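PDB 5KZS: putative cell surface protein, similar to internalin proteins from Listeria monocytogenes EGD-e, which is of unknown function but is probably a leucine-rich-repeat surface protein of the internalin family, related to InlP, which binds host afadin. Local coordinates for residues Ala24-Lys29 with Phe53-Ile58; Leu185-Asn190 with Thr209-Leu214; His226-Pro231 with Ile260-Tyr265. All blocks are in the same frame, centred on the assembly; numbering follows the deposited sequence.

Interaction 1: residues Ala24-Lys29 with Phe53-Ile58; sequences AKDMAK and FETETI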
loop_
_atom_site.group_PDB
_atom_site.type_symbol
_atom_site.label_atom_id
_atom_site.label_comp_id
_atom_site.label_asym_id
_atom_site.label_seq_id
_atom_site.Cartn_x
_atom_site.Cartn_y
_atom_site.Cartn_z
ATOM N N ALA A 24 -31.058 8.331 -3.182
ATOM C CA ALA A 24 -31.778 9.492 -3.665
ATOM C C ALA A 24 -31.342 10.745 -2.923
ATOM O O ALA A 24 -31.125 11.805 -3.533
ATOM C CB ALA A 24 -33.278 9.284 -3.494
ATOM N N LYS A 25 -31.243 10.612 -1.603
ATOM C CA LYS A 25 -30.749 11.680 -0.755
ATOM C C LYS A 25 -29.386 12.159 -1.265
ATOM O O LYS A 25 -29.206 13.346 -1.532
ATOM C CB LYS A 25 -30.689 11.212 0.702
ATOM C CG LYS A 25 -30.337 12.309 1.689
ATOM C CD LYS A 25 -30.852 12.000 3.092
ATOM C CE LYS A 25 -30.253 12.938 4.144
ATOM N NZ LYS A 25 -28.822 12.630 4.449
ATOM N N ASP A 26 -28.460 11.230 -1.466
ATOM C CA ASP A 26 -27.128 11.575 -1.972
ATOM C C ASP A 26 -27.183 12.164 -3.376
ATOM O O ASP A 26 -26.464 13.117 -3.687
ATOM C CB ASP A 26 -26.188 10.355 -1.950
ATOM C CG ASP A 26 -25.840 9.906 -0.533
ATOM O OD1 ASP A 26 -26.396 10.471 0.428
ATOM O OD2 ASP A 26 -24.994 9.000 -0.372
HETATM N N MSE A 27 -28.041 11.607 -4.215
HETATM C CA MSE A 27 -28.198 12.110 -5.579
HETATM C C MSE A 27 -28.800 13.497 -5.590
HETATM O O MSE A 27 -28.479 14.307 -6.462
HETATM C CB MSE A 27 -29.020 11.125 -6.423
HETATM C CG MSE A 27 -28.217 9.901 -6.863
HETATM SE SE MSE A 27 -26.658 10.360 -7.983
HETATM C CE MSE A 27 -27.219 11.962 -8.986
ATOM N N ALA A 28 -29.669 13.787 -4.624
ATOM C CA ALA A 28 -30.234 15.135 -4.465
ATOM C C ALA A 28 -29.135 16.122 -4.192
ATOM O O ALA A 28 -29.038 17.152 -4.857
ATOM C CB ALA A 28 -31.247 15.175 -3.335
ATOM N N LYS A 29 -28.299 15.772 -3.216
ATOM C CA LYS A 29 -27.115 16.551 -2.884
ATOM C C LYS A 29 -26.165 16.694 -4.079
ATOM O O LYS A 29 -25.692 17.779 -4.344
ATOM C CB LYS A 29 -26.373 15.947 -1.693
ATOM C CG LYS A 29 -25.473 16.952 -0.991
ATOM C CD LYS A 29 -24.169 16.351 -0.490
ATOM C CE LYS A 29 -23.450 17.313 0.444
ATOM N NZ LYS A 29 -22.204 16.679 0.958
ATOM N N PHE A 53 -21.052 9.960 -2.390
ATOM C CA PHE A 53 -22.017 9.130 -1.661
ATOM C C PHE A 53 -21.572 9.010 -0.228
ATOM O O PHE A 53 -20.391 8.831 0.036
ATOM C CB PHE A 53 -22.137 7.730 -2.294
ATOM C CG PHE A 53 -22.555 7.774 -3.730
ATOM C CD1 PHE A 53 -23.895 7.846 -4.070
ATOM C CD2 PHE A 53 -21.598 7.832 -4.742
ATOM C CE1 PHE A 53 -24.278 7.952 -5.392
ATOM C CE2 PHE A 53 -21.978 7.939 -6.067
ATOM C CZ PHE A 53 -23.320 7.997 -6.392
ATOM N N GLU A 54 -22.520 9.109 0.692
ATOM C CA GLU A 54 -22.206 9.103 2.126
ATOM C C GLU A 54 -23.224 8.412 3.046
ATOM O O GLU A 54 -22.899 8.116 4.192
ATOM C CB GLU A 54 -21.929 10.546 2.618
ATOM C CG GLU A 54 -23.008 11.587 2.285
ATOM C CD GLU A 54 -22.986 12.092 0.834
ATOM O OE1 GLU A 54 -24.079 12.421 0.290
ATOM O OE2 GLU A 54 -21.881 12.163 0.233
ATOM N N THR A 55 -24.439 8.149 2.568
ATOM C CA THR A 55 -25.474 7.559 3.407
ATOM C C THR A 55 -25.210 6.065 3.523
ATOM O O THR A 55 -25.130 5.351 2.507
ATOM C CB THR A 55 -26.878 7.813 2.820
ATOM O OG1 THR A 55 -26.960 9.170 2.390
ATOM C CG2 THR A 55 -27.975 7.546 3.851
ATOM N N GLU A 56 -25.097 5.591 4.762
ATOM C CA GLU A 56 -24.617 4.231 5.012
ATOM C C GLU A 56 -25.644 3.107 4.798
ATOM O O GLU A 56 -25.304 1.938 4.955
ATOM C CB GLU A 56 -23.982 4.142 6.410
ATOM C CG GLU A 56 -22.825 5.133 6.613
ATOM C CD GLU A 56 -21.648 4.591 7.414
ATOM O OE1 GLU A 56 -21.632 3.388 7.745
ATOM O OE2 GLU A 56 -20.718 5.377 7.700
ATOM N N THR A 57 -26.879 3.453 4.434
ATOM C CA THR A 57 -27.896 2.452 4.086
ATOM C C THR A 57 -27.786 1.947 2.644
ATOM O O THR A 57 -28.430 0.945 2.313
ATOM C CB THR A 57 -29.334 2.983 4.286
ATOM O OG1 THR A 57 -29.547 4.133 3.450
ATOM C CG2 THR A 57 -29.597 3.322 5.765
ATOM N N ILE A 58 -26.990 2.628 1.804
ATOM C CA ILE A 58 -26.796 2.222 0.405
ATOM C C ILE A 58 -26.110 0.866 0.425
ATOM O O ILE A 58 -25.129 0.684 1.151
ATOM C CB ILE A 58 -25.937 3.227 -0.414
ATOM C CG1 ILE A 58 -26.606 4.605 -0.476
ATOM C CG2 ILE A 58 -25.727 2.735 -1.846
ATOM C CD1 ILE A 58 -25.752 5.699 -1.093
#
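Where the N-terminal cap of the internalin-like domain meets the first strand of the long parallel sheet, Asp26 on helix 21-31 reaches into the loop that follows strand 50-53 and grips Glu54 and Thr55. Its carboxylate takes two backbone N-H groups on a single oxygen. Glu54 N comes to Asp26 OD2 at 2.7 Å from above the carboxylate plane, 45° out of it. Thr55 N reaches the same OD2 at 3.1 Å on the syn side, in a nearly straight bond (174°). The other oxygen, OD1, receives the Thr55 hydroxyl; OG1 to OD1 is modelled very short, at 2.4 Å, a doubtful length. The two N-H bonds fix the rotation of this carboxylate, and Ile58 CD1 packs on OD2 at 3.5 Å. The helix belongs to the cap that precedes the repeats in internalins, and strand 50-53, an outermost strand of the parallel sheet, leads into the loop it holds. Phe53, hydrogen-bonded through its backbone to Ser78 and Met80, sets its ring obliquely against the SE of selenomethionine Met27, a Met-aromatic contact with SE 4.3 Å from Phe53 CE1. Glu54 curls back past Asp26, its chain bent at chi2 (-78°), and brings OE1 to 3.0 Å from Asp26 OD1. Two acceptors this close may raise one carboxylate's proton affinity; Lys29 NZ, 4.6 Å from Glu54 OE2, probably offsets part of the charge.

Interaction 2: residues Leu185-Asn190 with Thr209-Leu214; sequences LPDFQN and TNFTNL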
loop_
_atom_site.group_PDB
_atom_site.type_symbol
_atom_site.label_atom_id
_atom_site.label_comp_id
_atom_site.label_asym_id
_atom_site.label_seq_id
_atom_site.Cartn_x
_atom_site.Cartn_y
_atom_site.Cartn_z
ATOM N N LEU A 185 6.786 -10.704 -3.408
ATOM C CA LEU A 185 6.166 -9.994 -4.523
ATOM C C LEU A 185 6.484 -10.630 -5.879
ATOM O O LEU A 185 7.602 -11.056 -6.109
ATOM C CB LEU A 185 6.608 -8.535 -4.528
ATOM C CG LEU A 185 5.476 -7.510 -4.624
ATOM C CD1 LEU A 185 4.774 -7.369 -3.281
ATOM C CD2 LEU A 185 5.998 -6.156 -5.067
ATOM N N PRO A 186 5.487 -10.692 -6.780
ATOM C CA PRO A 186 5.733 -11.035 -8.179
ATOM C C PRO A 186 6.799 -10.168 -8.843
ATOM O O PRO A 186 6.847 -8.970 -8.609
ATOM C CB PRO A 186 4.380 -10.762 -8.834
ATOM C CG PRO A 186 3.389 -11.059 -7.762
ATOM C CD PRO A 186 4.043 -10.687 -6.464
ATOM N N ASP A 187 7.651 -10.782 -9.653
ATOM C CA ASP A 187 8.608 -10.038 -10.465
ATOM C C ASP A 187 7.842 -9.542 -11.674
ATOM O O ASP A 187 7.637 -10.286 -12.619
ATOM C CB ASP A 187 9.781 -10.930 -10.903
ATOM C CG ASP A 187 10.825 -10.172 -11.726
ATOM O OD1 ASP A 187 10.741 -8.928 -11.823
ATOM O OD2 ASP A 187 11.745 -10.818 -12.272
ATOM N N PHE A 188 7.433 -8.280 -11.647
ATOM C CA PHE A 188 6.493 -7.771 -12.639
ATOM C C PHE A 188 7.115 -7.679 -14.026
ATOM O O PHE A 188 8.215 -7.152 -14.192
ATOM C CB PHE A 188 5.942 -6.413 -12.223
ATOM C CG PHE A 188 5.259 -6.426 -10.889
ATOM C CD1 PHE A 188 4.033 -7.047 -10.729
ATOM C CD2 PHE A 188 5.844 -5.814 -9.785
ATOM C CE1 PHE A 188 3.395 -7.057 -9.496
ATOM C CE2 PHE A 188 5.212 -5.820 -8.550
ATOM C CZ PHE A 188 3.984 -6.441 -8.404
ATOM N N GLN A 189 6.392 -8.200 -15.015
ATOM C CA GLN A 189 6.895 -8.322 -16.379
ATOM C C GLN A 189 6.405 -7.228 -17.350
ATOM O O GLN A 189 7.131 -6.868 -18.272
ATOM C CB GLN A 189 6.572 -9.723 -16.917
ATOM C CG GLN A 189 7.202 -10.863 -16.115
ATOM C CD GLN A 189 8.728 -10.863 -16.171
ATOM O OE1 GLN A 189 9.413 -10.809 -15.139
ATOM N NE2 GLN A 189 9.267 -10.899 -17.384
ATOM N N ASN A 190 5.201 -6.693 -17.163
ATOM C CA ASN A 190 4.724 -5.608 -18.039
ATOM C C ASN A 190 4.266 -4.342 -17.268
ATOM O O ASN A 190 3.215 -3.750 -17.561
ATOM C CB ASN A 190 3.641 -6.143 -18.999
ATOM C CG ASN A 190 3.484 -5.287 -20.259
ATOM O OD1 ASN A 190 4.463 -4.762 -20.795
ATOM N ND2 ASN A 190 2.245 -5.158 -20.748
ATOM N N THR A 209 12.126 -10.149 -4.052
ATOM C CA THR A 209 12.292 -10.173 -5.495
ATOM C C THR A 209 13.172 -9.080 -6.061
ATOM O O THR A 209 12.892 -7.918 -5.871
ATOM C CB THR A 209 10.918 -10.001 -6.117
ATOM O OG1 THR A 209 10.092 -11.073 -5.649
ATOM C CG2 THR A 209 10.998 -10.002 -7.637
ATOM N N ASN A 210 14.210 -9.459 -6.790
ATOM C CA ASN A 210 15.147 -8.504 -7.366
ATOM C C ASN A 210 14.645 -8.130 -8.752
ATOM O O ASN A 210 15.001 -8.761 -9.738
ATOM C CB ASN A 210 16.553 -9.111 -7.415
ATOM C CG ASN A 210 17.636 -8.088 -7.720
ATOM O OD1 ASN A 210 17.420 -6.877 -7.634
ATOM N ND2 ASN A 210 18.826 -8.575 -8.058
ATOM N N PHE A 211 13.835 -7.078 -8.819
ATOM C CA PHE A 211 13.020 -6.780 -10.014
ATOM C C PHE A 211 13.820 -6.631 -11.315
ATOM O O PHE A 211 14.676 -5.748 -11.419
ATOM C CB PHE A 211 12.178 -5.512 -9.794
ATOM C CG PHE A 211 11.192 -5.630 -8.665
ATOM C CD1 PHE A 211 10.182 -6.577 -8.701
ATOM C CD2 PHE A 211 11.274 -4.792 -7.564
ATOM C CE1 PHE A 211 9.283 -6.684 -7.650
ATOM C CE2 PHE A 211 10.374 -4.896 -6.518
ATOM C CZ PHE A 211 9.383 -5.839 -6.553
ATOM N N THR A 212 13.513 -7.481 -12.296
ATOM C CA THR A 212 14.255 -7.537 -13.567
ATOM C C THR A 212 13.811 -6.518 -14.628
ATOM O O THR A 212 14.628 -6.091 -15.451
ATOM C CB THR A 212 14.184 -8.951 -14.195
ATOM O OG1 THR A 212 12.830 -9.407 -14.230
ATOM C CG2 THR A 212 15.014 -9.942 -13.387
ATOM N N ASN A 213 12.533 -6.131 -14.606
ATOM C CA ASN A 213 11.923 -5.404 -15.715
ATOM C C ASN A 213 11.095 -4.178 -15.295
ATOM O O ASN A 213 10.024 -3.914 -15.868
ATOM C CB ASN A 213 11.058 -6.381 -16.519
ATOM C CG ASN A 213 10.740 -5.870 -17.912
ATOM O OD1 ASN A 213 11.526 -5.134 -18.513
ATOM N ND2 ASN A 213 9.581 -6.249 -18.426
ATOM N N LEU A 214 11.596 -3.420 -14.317
ATOM C CA LEU A 214 10.968 -2.163 -13.898
ATOM C C LEU A 214 11.755 -0.983 -14.471
ATOM O O LEU A 214 12.334 -0.185 -13.739
ATOM C CB LEU A 214 10.870 -2.094 -12.372
ATOM C CG LEU A 214 9.921 -3.111 -11.738
ATOM C CD1 LEU A 214 9.943 -2.992 -10.230
ATOM C CD2 LEU A 214 8.500 -2.940 -12.237
HETATM O O HOH W 1 9.534 -10.992 -2.926
HETATM O O HOH W 2 10.571 -6.369 -12.941
#
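Asp187 holds its CG anti to the backbone N (chi1 -178°), which carries the carboxylate across to Thr212, whose OG1 sits between its own backbone N and carbonyl carbon (chi1 49°). The two side chains meet at about a right angle and the carboxylate is held at both oxygens. Thr212 OG1 donates to Asp187 OD2 at 2.6 Å, and Thr212 N donates to Asp187 OD1 at 3.2 Å; both approach on the syn side, somewhat out of the plane. A water bridges the same region, giving its protons to Asp187 OD1 and Phe188 O and accepting from Asn213 N at 2.6 Å. At one end, Thr209 OG1 donates to Leu185 O at 2.5 Å, in the carbonyl plane, while a second water joins Leu185 N to Thr209 N. At the other, Asn213 ND2 makes a weak bond to Gln189 O. Beneath this polar layer Phe188 and Phe211 lie side by side and point the same way, with Phe188 CD2 4.1 Å from Phe211 CE1. Leu185 CD2 meets the edge of the Phe211 ring at CZ, 3.7 Å away, and Pro186 O lies at that edge too. The segments are equivalent loops of neighbouring leucine-rich repeats, on the way to strands 196-198 and 219-221. Side chains and waters therefore do the joining that a regular strand pairing would do, tying one turn of the solenoid to the next above the Phe188-Phe211 pair.

Interaction 3: residues His226-Pro231 with Ile260-Tyr265; sequences HLNELP and IQLPIY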
loop_
_atom_site.group_PDB
_atom_site.type_symbol
_atom_site.label_atom_id
_atom_site.label_comp_id
_atom_site.label_asym_id
_atom_site.label_seq_id
_atom_site.Cartn_x
_atom_site.Cartn_y
_atom_site.Cartn_z
ATOM N N HIS A 226 11.465 -5.837 6.983
ATOM C CA HIS A 226 12.450 -6.601 7.737
ATOM C C HIS A 226 13.555 -7.202 6.873
ATOM O O HIS A 226 13.958 -8.346 7.088
ATOM C CB HIS A 226 11.726 -7.696 8.530
ATOM C CG HIS A 226 10.477 -7.226 9.214
ATOM N ND1 HIS A 226 10.484 -6.579 10.431
ATOM C CD2 HIS A 226 9.180 -7.312 8.846
ATOM C CE1 HIS A 226 9.246 -6.282 10.780
ATOM N NE2 HIS A 226 8.436 -6.717 9.836
ATOM N N LEU A 227 14.070 -6.425 5.921
ATOM C CA LEU A 227 15.088 -6.937 4.993
ATOM C C LEU A 227 16.505 -6.908 5.583
ATOM O O LEU A 227 16.887 -5.944 6.246
ATOM C CB LEU A 227 15.088 -6.139 3.696
ATOM C CG LEU A 227 13.781 -6.094 2.918
ATOM C CD1 LEU A 227 13.988 -5.301 1.637
ATOM C CD2 LEU A 227 13.275 -7.492 2.602
ATOM N N ASN A 228 17.260 -7.981 5.336
ATOM C CA ASN A 228 18.691 -8.041 5.608
ATOM C C ASN A 228 19.492 -7.568 4.406
ATOM O O ASN A 228 20.657 -7.227 4.529
ATOM C CB ASN A 228 19.110 -9.463 5.967
ATOM C CG ASN A 228 18.520 -9.925 7.276
ATOM O OD1 ASN A 228 17.355 -10.270 7.331
ATOM N ND2 ASN A 228 19.319 -9.927 8.336
ATOM N N GLU A 229 18.865 -7.538 3.244
ATOM C CA GLU A 229 19.572 -7.244 2.017
ATOM C C GLU A 229 18.569 -6.718 1.007
ATOM O O GLU A 229 17.453 -7.228 0.901
ATOM C CB GLU A 229 20.287 -8.513 1.510
ATOM C CG GLU A 229 20.463 -8.625 -0.006
ATOM C CD GLU A 229 21.532 -9.623 -0.404
ATOM O OE1 GLU A 229 22.533 -9.182 -1.013
ATOM O OE2 GLU A 229 21.387 -10.839 -0.107
ATOM N N LEU A 230 19.008 -5.713 0.262
ATOM C CA LEU A 230 18.188 -5.011 -0.696
ATOM C C LEU A 230 18.403 -5.512 -2.126
ATOM O O LEU A 230 19.518 -5.839 -2.501
ATOM C CB LEU A 230 18.509 -3.516 -0.642
ATOM C CG LEU A 230 18.452 -2.800 0.719
ATOM C CD1 LEU A 230 18.772 -1.327 0.534
ATOM C CD2 LEU A 230 17.115 -2.971 1.432
ATOM N N PRO A 231 17.336 -5.527 -2.944
ATOM C CA PRO A 231 17.448 -5.955 -4.342
ATOM C C PRO A 231 18.325 -5.020 -5.187
ATOM O O PRO A 231 17.939 -3.875 -5.469
ATOM C CB PRO A 231 16.002 -5.920 -4.829
ATOM C CG PRO A 231 15.349 -4.879 -3.979
ATOM C CD PRO A 231 15.981 -5.037 -2.630
ATOM N N ILE A 260 28.867 -10.273 12.183
ATOM C CA ILE A 260 27.594 -10.563 11.514
ATOM C C ILE A 260 27.631 -10.023 10.092
ATOM O O ILE A 260 28.385 -9.103 9.799
ATOM C CB ILE A 260 26.389 -9.995 12.290
ATOM C CG1 ILE A 260 26.516 -8.480 12.501
ATOM C CG2 ILE A 260 26.250 -10.702 13.635
ATOM C CD1 ILE A 260 25.227 -7.814 12.931
ATOM N N GLN A 261 26.841 -10.627 9.209
ATOM C CA GLN A 261 26.664 -10.123 7.841
ATOM C C GLN A 261 25.402 -9.266 7.841
ATOM O O GLN A 261 24.416 -9.611 8.502
ATOM C CB GLN A 261 26.530 -11.281 6.829
ATOM C CG GLN A 261 27.665 -12.314 6.859
ATOM C CD GLN A 261 29.030 -11.720 6.508
ATOM O OE1 GLN A 261 29.132 -10.831 5.651
ATOM N NE2 GLN A 261 30.088 -12.209 7.169
ATOM N N LEU A 262 25.441 -8.134 7.136
ATOM C CA LEU A 262 24.292 -7.220 7.072
ATOM C C LEU A 262 24.416 -6.283 5.869
ATOM O O LEU A 262 24.704 -5.091 6.032
ATOM C CB LEU A 262 24.185 -6.427 8.382
ATOM C CG LEU A 262 22.948 -5.566 8.611
ATOM C CD1 LEU A 262 21.693 -6.423 8.489
ATOM C CD2 LEU A 262 23.013 -4.882 9.972
ATOM N N PRO A 263 24.216 -6.824 4.651
ATOM C CA PRO A 263 24.410 -6.048 3.414
ATOM C C PRO A 263 23.602 -4.750 3.314
ATOM O O PRO A 263 24.038 -3.809 2.642
ATOM C CB PRO A 263 23.976 -7.025 2.317
ATOM C CG PRO A 263 24.197 -8.388 2.901
ATOM C CD PRO A 263 23.914 -8.246 4.369
ATOM N N ILE A 264 22.429 -4.713 3.955
ATOM C CA ILE A 264 21.555 -3.526 3.954
ATOM C C ILE A 264 22.283 -2.258 4.414
ATOM O O ILE A 264 22.128 -1.206 3.789
ATOM C CB ILE A 264 20.229 -3.755 4.752
ATOM C CG1 ILE A 264 19.249 -2.602 4.511
ATOM C CG2 ILE A 264 20.460 -3.957 6.247
ATOM C CD1 ILE A 264 17.847 -2.868 5.021
ATOM N N TYR A 265 23.104 -2.367 5.461
ATOM C CA TYR A 265 23.868 -1.220 5.943
ATOM C C TYR A 265 24.706 -0.586 4.826
ATOM O O TYR A 265 24.635 0.636 4.594
ATOM C CB TYR A 265 24.763 -1.585 7.135
ATOM C CG TYR A 265 25.637 -0.420 7.585
ATOM C CD1 TYR A 265 25.161 0.538 8.484
ATOM C CD2 TYR A 265 26.926 -0.254 7.074
ATOM C CE1 TYR A 265 25.953 1.618 8.873
ATOM C CE2 TYR A 265 27.724 0.821 7.453
ATOM C CZ TYR A 265 27.241 1.753 8.354
ATOM O OH TYR A 265 28.047 2.810 8.714
#
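Ile264 and Leu230 cross at a slant, branch against branch: Leu230 CD2 lies 3.7 Å from Ile264 CD1 and almost as near to CG1. Ile264 carries CG1 anti to its backbone N (chi1 -170°) with the chain extended beyond it, and this drives CD1 between Leu230 and the backbone of Leu227, where it comes to 3.4 Å from Leu227 O. Tyr333 from strand 331-339 also packs on Ile264, and its hydroxyl is hydrogen-bonded to Leu227 O, giving this carbonyl of a buried residue a polar partner beside an apolar methyl. The contact joins the end of the leucine-rich repeat array to the C-terminal domain, whose mixed sheet supplies strand 258-261 and which also supplies helix 263-270. In internalins such a domain, of immunoglobulin-like type, follows directly on the repeats. A single backbone bond joins the two segments: Ile264 N to Asn228 O, 3.1 Å, with the N-H angled at 145° and the donor tilted 34° from the carbonyl plane. Pro263 fits alongside, its CD 3.4 Å from Asn228 O, while its CB faces Glu229 CB at 4.1 Å, aliphatic against aliphatic. The Asn228 side chain leaves its backbone away from 260-265 and gives its ND2 to Thr246 O of strand 243-252. Further along, Leu230 O is hydrogen-bonded to Gln267 NE2, one turn on in helix 263-270.

How the interactions relate
The three contacts follow one another along the chain, from the N-terminal cap through the repeats to the C-terminal domain. The centre of interaction 1 lies about 42 Å from that of interaction 2 and 51 Å from that of interaction 3. Interactions 2 and 3 touch, with Asn210 and Thr209 packing on Pro231. All are partly buried; apolar contacts are few in interaction 1 and a Phe pair with leucines in interaction 2. Interactions 1 and 2 both rest on an aspartate accepting a threonine hydroxyl and backbone N-H, two in the first and one in the second, which adds bridging waters and joins like repeat to like repeat. Interaction 3, between different domains, relies mainly on apolar packing and one backbone bond.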